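Local structure of Succinylglutamatedesuccinylase/aspartoacylase (Rhodobacter sphaeroides 2.4.1, 3CDX) at residues A24-A29 with T40-I45; P185-F190 with T258-V263. The protein probably hydrolyses carbon-nitrogen bonds of linear amides, as a metal-dependent member of the succinylglutamate desuccinylase/aspartoacylase family, and holds a calcium ion in this crystal. One frame throughout, in Å; residues are numbered along the deposited sequence.

Contact 1: residues A24-A29 with T40-I45; sequences AGYARA and TVEIPI
Val41 N donates to Ala29 O over 2.7 Å, the shortest of six backbone hydrogen bonds that knit residues 24-29 and 40-45 into an antiparallel beta hairpin. The other hydrogen-bonded pairs are Ala27 with Ile43 and Gly25 with Ile45, each closed by two bonds. Alternating with these three pairs, Tyr26 faces Pro44 and Arg28 faces Glu42 as non-hydrogen-bonded pairs. On the face carrying Ala27 and Ala29 the packing is small and tight: Ala29 CB meets Val41 CG1 at 3.6 Å, Ala27 CB meets Ile45 CD1, and Phe126, Met129 and Phe133 of helix 126-138 close over these two alanines. The other face meets neighbouring subunits. Tyr26 lays CD1 3.6 Å from Pro44 CA and 3.7 Å from Glu42 CB, while its OH bonds to Val303 N of a second subunit. An alanine at Tyr26 would probably leave that Val303 N-H without its mate and open a gap beside Pro44 and Glu42. Glu42 OE1 forms a salt bridge with Arg329 NE of a third subunit. Glu42 CD lies anti to CA (chi2 166°), and OE1 stands 4.2 Å above the plane of the Tyr26 ring, over its centre, with carboxylate and ring planes 24° apart.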
ATOM      1  N   ALA A  24     -19.287  23.363  23.979  1.00 29.96           N
ATOM      2  CA  ALA A  24     -18.073  22.861  23.344  1.00 29.53           C
ATOM      3  C   ALA A  24     -18.200  21.356  23.344  1.00 29.06           C
ATOM      4  O   ALA A  24     -18.226  20.752  24.409  1.00 28.42           O
ATOM      5  CB  ALA A  24     -16.841  23.277  24.138  1.00 29.14           C
ATOM      6  N   GLY A  25     -18.271  20.753  22.158  1.00 29.29           N
ATOM      7  CA  GLY A  25     -18.421  19.302  22.041  1.00 28.93           C
ATOM      8  C   GLY A  25     -17.939  18.769  20.708  1.00 28.42           C
ATOM      9  O   GLY A  25     -17.038  19.329  20.096  1.00 29.22           O
ATOM     10  N   TYR A  26     -18.536  17.673  20.258  1.00 28.10           N
ATOM     11  CA  TYR A  26     -18.080  16.997  19.038  1.00 27.18           C
ATOM     12  C   TYR A  26     -19.279  16.564  18.272  1.00 27.04           C
ATOM     13  O   TYR A  26     -20.267  16.127  18.866  1.00 27.55           O
ATOM     14  CB  TYR A  26     -17.289  15.741  19.398  1.00 26.37           C
ATOM     15  CG  TYR A  26     -16.123  16.060  20.275  1.00 27.27           C
ATOM     16  CD1 TYR A  26     -14.948  16.563  19.725  1.00 25.86           C
ATOM     17  CD2 TYR A  26     -16.190  15.887  21.666  1.00 26.11           C
ATOM     18  CE1 TYR A  26     -13.883  16.876  20.510  1.00 23.58           C
ATOM     19  CE2 TYR A  26     -15.101  16.236  22.470  1.00 26.51           C
ATOM     20  CZ  TYR A  26     -13.954  16.719  21.855  1.00 23.76           C
ATOM     21  OH  TYR A  26     -12.858  17.057  22.572  1.00 24.71           O
ATOM     22  N   ALA A  27     -19.218  16.665  16.952  1.00 26.54           N
ATOM     23  CA  ALA A  27     -20.136  15.865  16.142  1.00 26.44           C
ATOM     24  C   ALA A  27     -19.501  14.499  15.955  1.00 26.03           C
ATOM     25  O   ALA A  27     -18.323  14.408  15.689  1.00 27.00           O
ATOM     26  CB  ALA A  27     -20.432  16.530  14.798  1.00 25.47           C
ATOM     27  N   ARG A  28     -20.287  13.441  16.062  1.00 26.67           N
ATOM     28  CA  ARG A  28     -19.763  12.082  15.991  1.00 27.62           C
ATOM     29  C   ARG A  28     -20.023  11.510  14.613  1.00 27.64           C
ATOM     30  O   ARG A  28     -21.180  11.189  14.265  1.00 28.10           O
ATOM     31  CB  ARG A  28     -20.423  11.207  17.070  1.00 27.29           C
ATOM     32  CG  ARG A  28     -20.221  11.740  18.468  1.00 29.57           C
ATOM     33  CD  ARG A  28     -20.972  10.944  19.556  1.00 30.56           C
ATOM     34  NE  ARG A  28     -22.451  10.955  19.473  1.00 36.12           N
ATOM     35  CZ  ARG A  28     -23.242  11.950  19.892  1.00 36.61           C
ATOM     36  NH1 ARG A  28     -22.726  13.062  20.396  1.00 38.98           N
ATOM     37  NH2 ARG A  28     -24.561  11.844  19.781  1.00 36.51           N
ATOM     38  N   ALA A  29     -18.968  11.417  13.814  1.00 26.86           N
ATOM     39  CA  ALA A  29     -19.103  10.944  12.449  1.00 27.77           C
ATOM     40  C   ALA A  29     -18.799   9.461  12.406  1.00 28.12           C
ATOM     41  O   ALA A  29     -17.674   9.049  12.806  1.00 27.01           O
ATOM     42  CB  ALA A  29     -18.161  11.693  11.519  1.00 27.42           C
ATOM     43  N   THR A  40     -16.212   5.759  15.391  1.00 29.18           N
ATOM     44  CA  THR A  40     -16.640   7.139  15.162  1.00 30.62           C
ATOM     45  C   THR A  40     -15.418   8.067  15.139  1.00 31.43           C
ATOM     46  O   THR A  40     -14.404   7.799  15.806  1.00 32.41           O
ATOM     47  CB  THR A  40     -17.639   7.681  16.260  1.00 31.69           C
ATOM     48  OG1 THR A  40     -16.963   7.852  17.507  1.00 35.10           O
ATOM     49  CG2 THR A  40     -18.841   6.773  16.501  1.00 29.96           C
ATOM     50  N   VAL A  41     -15.492   9.154  14.377  1.00 30.02           N
ATOM     51  CA  VAL A  41     -14.504  10.203  14.518  1.00 29.63           C
ATOM     52  C   VAL A  41     -15.203  11.436  15.130  1.00 28.69           C
ATOM     53  O   VAL A  41     -16.264  11.862  14.662  1.00 28.38           O
ATOM     54  CB  VAL A  41     -13.784  10.481  13.162  1.00 30.26           C
ATOM     55  CG1 VAL A  41     -14.758  10.790  12.154  1.00 32.07           C
ATOM     56  CG2 VAL A  41     -12.814  11.640  13.262  1.00 31.39           C
ATOM     57  N   GLU A  42     -14.612  11.989  16.179  1.00 27.66           N
ATOM     58  CA  GLU A  42     -15.143  13.176  16.843  1.00 27.98           C
ATOM     59  C   GLU A  42     -14.613  14.455  16.196  1.00 26.82           C
ATOM     60  O   GLU A  42     -13.387  14.697  16.132  1.00 25.79           O
ATOM     61  CB  GLU A  42     -14.794  13.150  18.336  1.00 27.38           C
ATOM     62  CG  GLU A  42     -15.597  12.076  19.093  1.00 29.75           C
ATOM     63  CD  GLU A  42     -15.078  11.749  20.502  1.00 29.91           C
ATOM     64  OE1 GLU A  42     -14.061  12.302  20.960  1.00 30.67           O
ATOM     65  OE2 GLU A  42     -15.703  10.891  21.151  1.00 34.87           O
ATOM     66  N   ILE A  43     -15.552  15.282  15.748  1.00 26.36           N
ATOM     67  CA  ILE A  43     -15.225  16.518  15.067  1.00 25.04           C
ATOM     68  C   ILE A  43     -15.557  17.655  16.046  1.00 23.61           C
ATOM     69  O   ILE A  43     -16.725  17.897  16.339  1.00 22.56           O
ATOM     70  CB  ILE A  43     -16.048  16.702  13.759  1.00 25.26           C
ATOM     71  CG1 ILE A  43     -16.092  15.447  12.882  1.00 25.10           C
ATOM     72  CG2 ILE A  43     -15.595  17.994  12.980  1.00 25.14           C
ATOM     73  CD1 ILE A  43     -14.901  15.133  12.010  1.00 29.11           C
ATOM     74  N   PRO A  44     -14.534  18.350  16.557  1.00 23.72           N
ATOM     75  CA  PRO A  44     -14.801  19.455  17.505  1.00 24.11           C
ATOM     76  C   PRO A  44     -15.683  20.613  16.971  1.00 24.45           C
ATOM     77  O   PRO A  44     -15.444  21.134  15.880  1.00 23.05           O
ATOM     78  CB  PRO A  44     -13.395  19.950  17.901  1.00 23.16           C
ATOM     79  CG  PRO A  44     -12.445  19.352  16.911  1.00 23.54           C
ATOM     80  CD  PRO A  44     -13.083  18.126  16.340  1.00 23.58           C
ATOM     81  N   ILE A  45     -16.692  20.981  17.768  1.00 25.90           N
ATOM     82  CA  ILE A  45     -17.600  22.121  17.494  1.00 27.60           C
ATOM     83  C   ILE A  45     -17.863  22.872  18.807  1.00 27.89           C
ATOM     84  O   ILE A  45     -18.256  22.252  19.814  1.00 28.05           O
ATOM     85  CB  ILE A  45     -19.019  21.689  16.998  1.00 27.92           C
ATOM     86  CG1 ILE A  45     -18.974  20.872  15.720  1.00 29.26           C
ATOM     87  CG2 ILE A  45     -19.947  22.932  16.799  1.00 27.04           C
ATOM     88  CD1 ILE A  45     -20.345  20.242  15.362  1.00 29.64           C
TER

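Contact 2: residues P185-F190 with T258-V263; sequences PHNVVF and TRHMMV
Asn187 N and Arg259 O, 3.0 Å apart, form one of five backbone hydrogen bonds that join strands 186-189 and 259-262 in parallel, in step from His186 with Arg259 to Val189 with Met262; the end bonds reach Pro185 and Val263 in the flanking loops. The pairing links a strand within the family's catalytic-domain range to strand 259-271. The bonds alternate in direction, and the shortest is Met261 N to Asn187 O at 2.8 Å.

Among side chains, the one direct hydrogen bond goes from Asn187 ND2 to His260 ND1 at 3.0 Å, with the donor close to the imidazole plane and the amide turned 81° against the ring. With ND1 as acceptor, the ring proton is probably on NE2, facing Glu180 OE2; Thr161 OG1 bonds Asn187 OD1, so both ends of the amide are held. A water bridges His186 NE2 and Arg259 NH1, 2.9 Å from each, and the same guanidinium makes a salt bridge through NH2 to Asp339.

Apolar contacts add to these. Met261 CG, anti to its own carbonyl carbon (chi1 -44°), approaches His186 CD2 to 3.5 Å. Thr258 CG2 rests 3.6 Å from Asn187 CB, and Val188 CG1 meets Val263 CG2 at 3.9 Å.

Helix 169-182 packs through Leu176 on Asn187 and His260, whereas Met337 of strand 332-339 and Trp319 of strand 316-322 lie against Val188 on the other face.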
ATOM      1  N   PRO A 185      -2.795  41.381   4.404  1.00 28.16           N
ATOM      2  CA  PRO A 185      -2.173  42.361   3.484  1.00 28.43           C
ATOM      3  C   PRO A 185      -2.839  42.422   2.128  1.00 28.78           C
ATOM      4  O   PRO A 185      -2.904  43.513   1.561  1.00 29.10           O
ATOM      5  CB  PRO A 185      -0.729  41.867   3.347  1.00 28.36           C
ATOM      6  CG  PRO A 185      -0.483  41.020   4.522  1.00 28.55           C
ATOM      7  CD  PRO A 185      -1.807  40.462   5.004  1.00 27.38           C
ATOM      8  N   HIS A 186      -3.289  41.269   1.600  1.00 26.99           N
ATOM      9  CA  HIS A 186      -3.960  41.223   0.311  1.00 26.36           C
ATOM     10  C   HIS A 186      -5.260  40.450   0.355  1.00 26.46           C
ATOM     11  O   HIS A 186      -5.386  39.488   1.095  1.00 25.30           O
ATOM     12  CB  HIS A 186      -3.096  40.570  -0.737  1.00 26.66           C
ATOM     13  CG  HIS A 186      -1.830  41.302  -1.011  1.00 28.67           C
ATOM     14  ND1 HIS A 186      -0.632  40.951  -0.430  1.00 28.62           N
ATOM     15  CD2 HIS A 186      -1.579  42.385  -1.793  1.00 27.39           C
ATOM     16  CE1 HIS A 186       0.303  41.795  -0.841  1.00 32.41           C
ATOM     17  NE2 HIS A 186      -0.247  42.668  -1.674  1.00 27.05           N
ATOM     18  N   ASN A 187      -6.225  40.905  -0.442  1.00 26.86           N
ATOM     19  CA  ASN A 187      -7.465  40.195  -0.667  1.00 27.24           C
ATOM     20  C   ASN A 187      -7.487  39.912  -2.120  1.00 28.49           C
ATOM     21  O   ASN A 187      -7.286  40.842  -2.913  1.00 30.10           O
ATOM     22  CB  ASN A 187      -8.681  41.033  -0.283  1.00 27.25           C
ATOM     23  CG  ASN A 187      -9.967  40.353  -0.656  1.00 26.01           C
ATOM     24  OD1 ASN A 187     -10.222  39.241  -0.215  1.00 25.23           O
ATOM     25  ND2 ASN A 187     -10.802  41.022  -1.447  1.00 26.44           N
ATOM     26  N   VAL A 188      -7.668  38.640  -2.478  1.00 28.22           N
ATOM     27  CA  VAL A 188      -7.630  38.201  -3.862  1.00 29.12           C
ATOM     28  C   VAL A 188      -9.011  37.750  -4.386  1.00 30.71           C
ATOM     29  O   VAL A 188      -9.615  36.822  -3.854  1.00 28.99           O
ATOM     30  CB  VAL A 188      -6.587  37.047  -4.063  1.00 29.35           C
ATOM     31  CG1 VAL A 188      -6.352  36.786  -5.522  1.00 27.62           C
ATOM     32  CG2 VAL A 188      -5.259  37.390  -3.368  1.00 26.29           C
ATOM     33  N   VAL A 189      -9.494  38.435  -5.425  1.00 32.89           N
ATOM     34  CA  VAL A 189     -10.732  38.083  -6.144  1.00 34.52           C
ATOM     35  C   VAL A 189     -10.340  37.230  -7.344  1.00 37.15           C
ATOM     36  O   VAL A 189      -9.476  37.646  -8.139  1.00 37.67           O
ATOM     37  CB  VAL A 189     -11.502  39.367  -6.564  1.00 35.20           C
ATOM     38  CG1 VAL A 189     -12.900  39.036  -7.128  1.00 33.04           C
ATOM     39  CG2 VAL A 189     -11.636  40.296  -5.377  1.00 33.57           C
ATOM     40  N   PHE A 190     -10.943  36.037  -7.482  1.00 39.32           N
ATOM     41  CA  PHE A 190     -10.442  35.032  -8.444  1.00 41.68           C
ATOM     42  C   PHE A 190     -11.475  34.049  -9.003  1.00 42.94           C
ATOM     43  O   PHE A 190     -12.646  34.051  -8.596  1.00 44.74           O
ATOM     44  CB  PHE A 190      -9.240  34.255  -7.860  1.00 42.55           C
ATOM     45  CG  PHE A 190      -9.616  33.130  -6.937  1.00 45.09           C
ATOM     46  CD1 PHE A 190     -10.035  33.384  -5.632  1.00 47.87           C
ATOM     47  CD2 PHE A 190      -9.521  31.796  -7.366  1.00 48.79           C
ATOM     48  CE1 PHE A 190     -10.391  32.326  -4.756  1.00 48.92           C
ATOM     49  CE2 PHE A 190      -9.857  30.727  -6.497  1.00 49.70           C
ATOM     50  CZ  PHE A 190     -10.292  30.994  -5.185  1.00 47.38           C
ATOM     51  N   THR A 258      -5.885  46.500   3.851  1.00 35.53           N
ATOM     52  CA  THR A 258      -5.826  45.467   2.852  1.00 34.70           C
ATOM     53  C   THR A 258      -5.767  46.050   1.447  1.00 35.00           C
ATOM     54  O   THR A 258      -6.467  47.020   1.153  1.00 34.57           O
ATOM     55  CB  THR A 258      -7.134  44.624   2.985  1.00 35.40           C
ATOM     56  OG1 THR A 258      -7.167  43.998   4.276  1.00 34.70           O
ATOM     57  CG2 THR A 258      -7.304  43.600   1.885  1.00 34.00           C
ATOM     58  N   ARG A 259      -4.954  45.440   0.588  1.00 34.18           N
ATOM     59  CA  ARG A 259      -4.872  45.810  -0.825  1.00 34.17           C
ATOM     60  C   ARG A 259      -5.580  44.725  -1.670  1.00 33.39           C
ATOM     61  O   ARG A 259      -5.262  43.515  -1.567  1.00 31.72           O
ATOM     62  CB  ARG A 259      -3.395  46.037  -1.243  1.00 34.20           C
ATOM     63  CG  ARG A 259      -3.137  46.578  -2.705  1.00 35.18           C
ATOM     64  CD  ARG A 259      -1.615  46.816  -2.995  1.00 35.21           C
ATOM     65  NE  ARG A 259      -1.272  46.717  -4.430  1.00 43.51           N
ATOM     66  CZ  ARG A 259      -0.028  46.548  -4.941  1.00 46.33           C
ATOM     67  NH1 ARG A 259       1.040  46.486  -4.147  1.00 47.13           N
ATOM     68  NH2 ARG A 259       0.165  46.444  -6.264  1.00 42.05           N
ATOM     69  N   HIS A 260      -6.551  45.155  -2.489  1.00 32.19           N
ATOM     70  CA  HIS A 260      -7.324  44.223  -3.263  1.00 32.31           C
ATOM     71  C   HIS A 260      -6.610  43.919  -4.571  1.00 32.12           C
ATOM     72  O   HIS A 260      -6.120  44.806  -5.286  1.00 31.75           O
ATOM     73  CB  HIS A 260      -8.738  44.725  -3.582  1.00 32.89           C
ATOM     74  CG  HIS A 260      -9.610  44.983  -2.394  1.00 33.99           C
ATOM     75  ND1 HIS A 260     -10.124  43.976  -1.603  1.00 35.17           N
ATOM     76  CD2 HIS A 260     -10.133  46.137  -1.914  1.00 35.37           C
ATOM     77  CE1 HIS A 260     -10.879  44.501  -0.654  1.00 31.64           C
ATOM     78  NE2 HIS A 260     -10.898  45.811  -0.820  1.00 34.52           N
ATOM     79  N   MET A 261      -6.616  42.645  -4.909  1.00 31.50           N
ATOM     80  CA  MET A 261      -5.914  42.156  -6.042  1.00 30.42           C
ATOM     81  C   MET A 261      -6.843  41.171  -6.683  1.00 30.77           C
ATOM     82  O   MET A 261      -7.944  40.908  -6.165  1.00 30.31           O
ATOM     83  CB  MET A 261      -4.612  41.484  -5.574  1.00 30.83           C
ATOM     84  CG  MET A 261      -3.852  42.296  -4.490  1.00 29.18           C
ATOM     85  SD  MET A 261      -2.999  43.765  -5.224  1.00 25.30           S
ATOM     86  CE  MET A 261      -1.677  42.980  -6.159  1.00 27.39           C
ATOM     87  N   MET A 262      -6.384  40.596  -7.791  1.00 30.93           N
ATOM     88  CA  MET A 262      -7.193  39.709  -8.565  1.00 31.49           C
ATOM     89  C   MET A 262      -6.320  38.793  -9.400  1.00 31.69           C
ATOM     90  O   MET A 262      -5.161  39.112  -9.718  1.00 30.94           O
ATOM     91  CB  MET A 262      -8.215  40.497  -9.445  1.00 31.72           C
ATOM     92  CG  MET A 262      -7.648  41.475 -10.515  1.00 33.00           C
ATOM     93  SD  MET A 262      -8.946  42.330 -11.565  1.00 32.09           S
ATOM     94  CE  MET A 262      -9.706  40.986 -12.389  1.00 33.45           C
ATOM     95  N   VAL A 263      -6.898  37.647  -9.734  1.00 32.25           N
ATOM     96  CA  VAL A 263      -6.329  36.695 -10.630  1.00 34.01           C
ATOM     97  C   VAL A 263      -7.426  36.384 -11.643  1.00 36.16           C
ATOM     98  O   VAL A 263      -8.491  35.884 -11.265  1.00 36.99           O
ATOM     99  CB  VAL A 263      -5.927  35.375  -9.901  1.00 33.45           C
ATOM    100  CG1 VAL A 263      -5.472  34.354 -10.927  1.00 33.89           C
ATOM    101  CG2 VAL A 263      -4.809  35.629  -8.870  1.00 32.20           C
TER
HETATM  102  O   HOH W   1       0.995  45.237  -1.567  1.00 41.44           O

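Overall arrangement
Contact 1 comes first along the chain, finished long before residue 185, and the two flank the middle of the subunit, with their own centres 34 Å apart and nearest atoms about 23 Å apart. Strand pairing runs from one to the other: strand 40-50 pairs with 87-92, then come 55-60, 144-148, 209-214 and 160-163, which borders 186-189. Contact 1 is thus an N-terminal hairpin at one end of this series, where neighbouring subunits dock. Contact 2 ties strand 186-189, within the catalytic-domain range, to strand 259-271 much later in the chain. Phe190 there comes about 9 Å, side chain to side chain, from the calcium ligand His149, whereas contact 1 is remote from the metal.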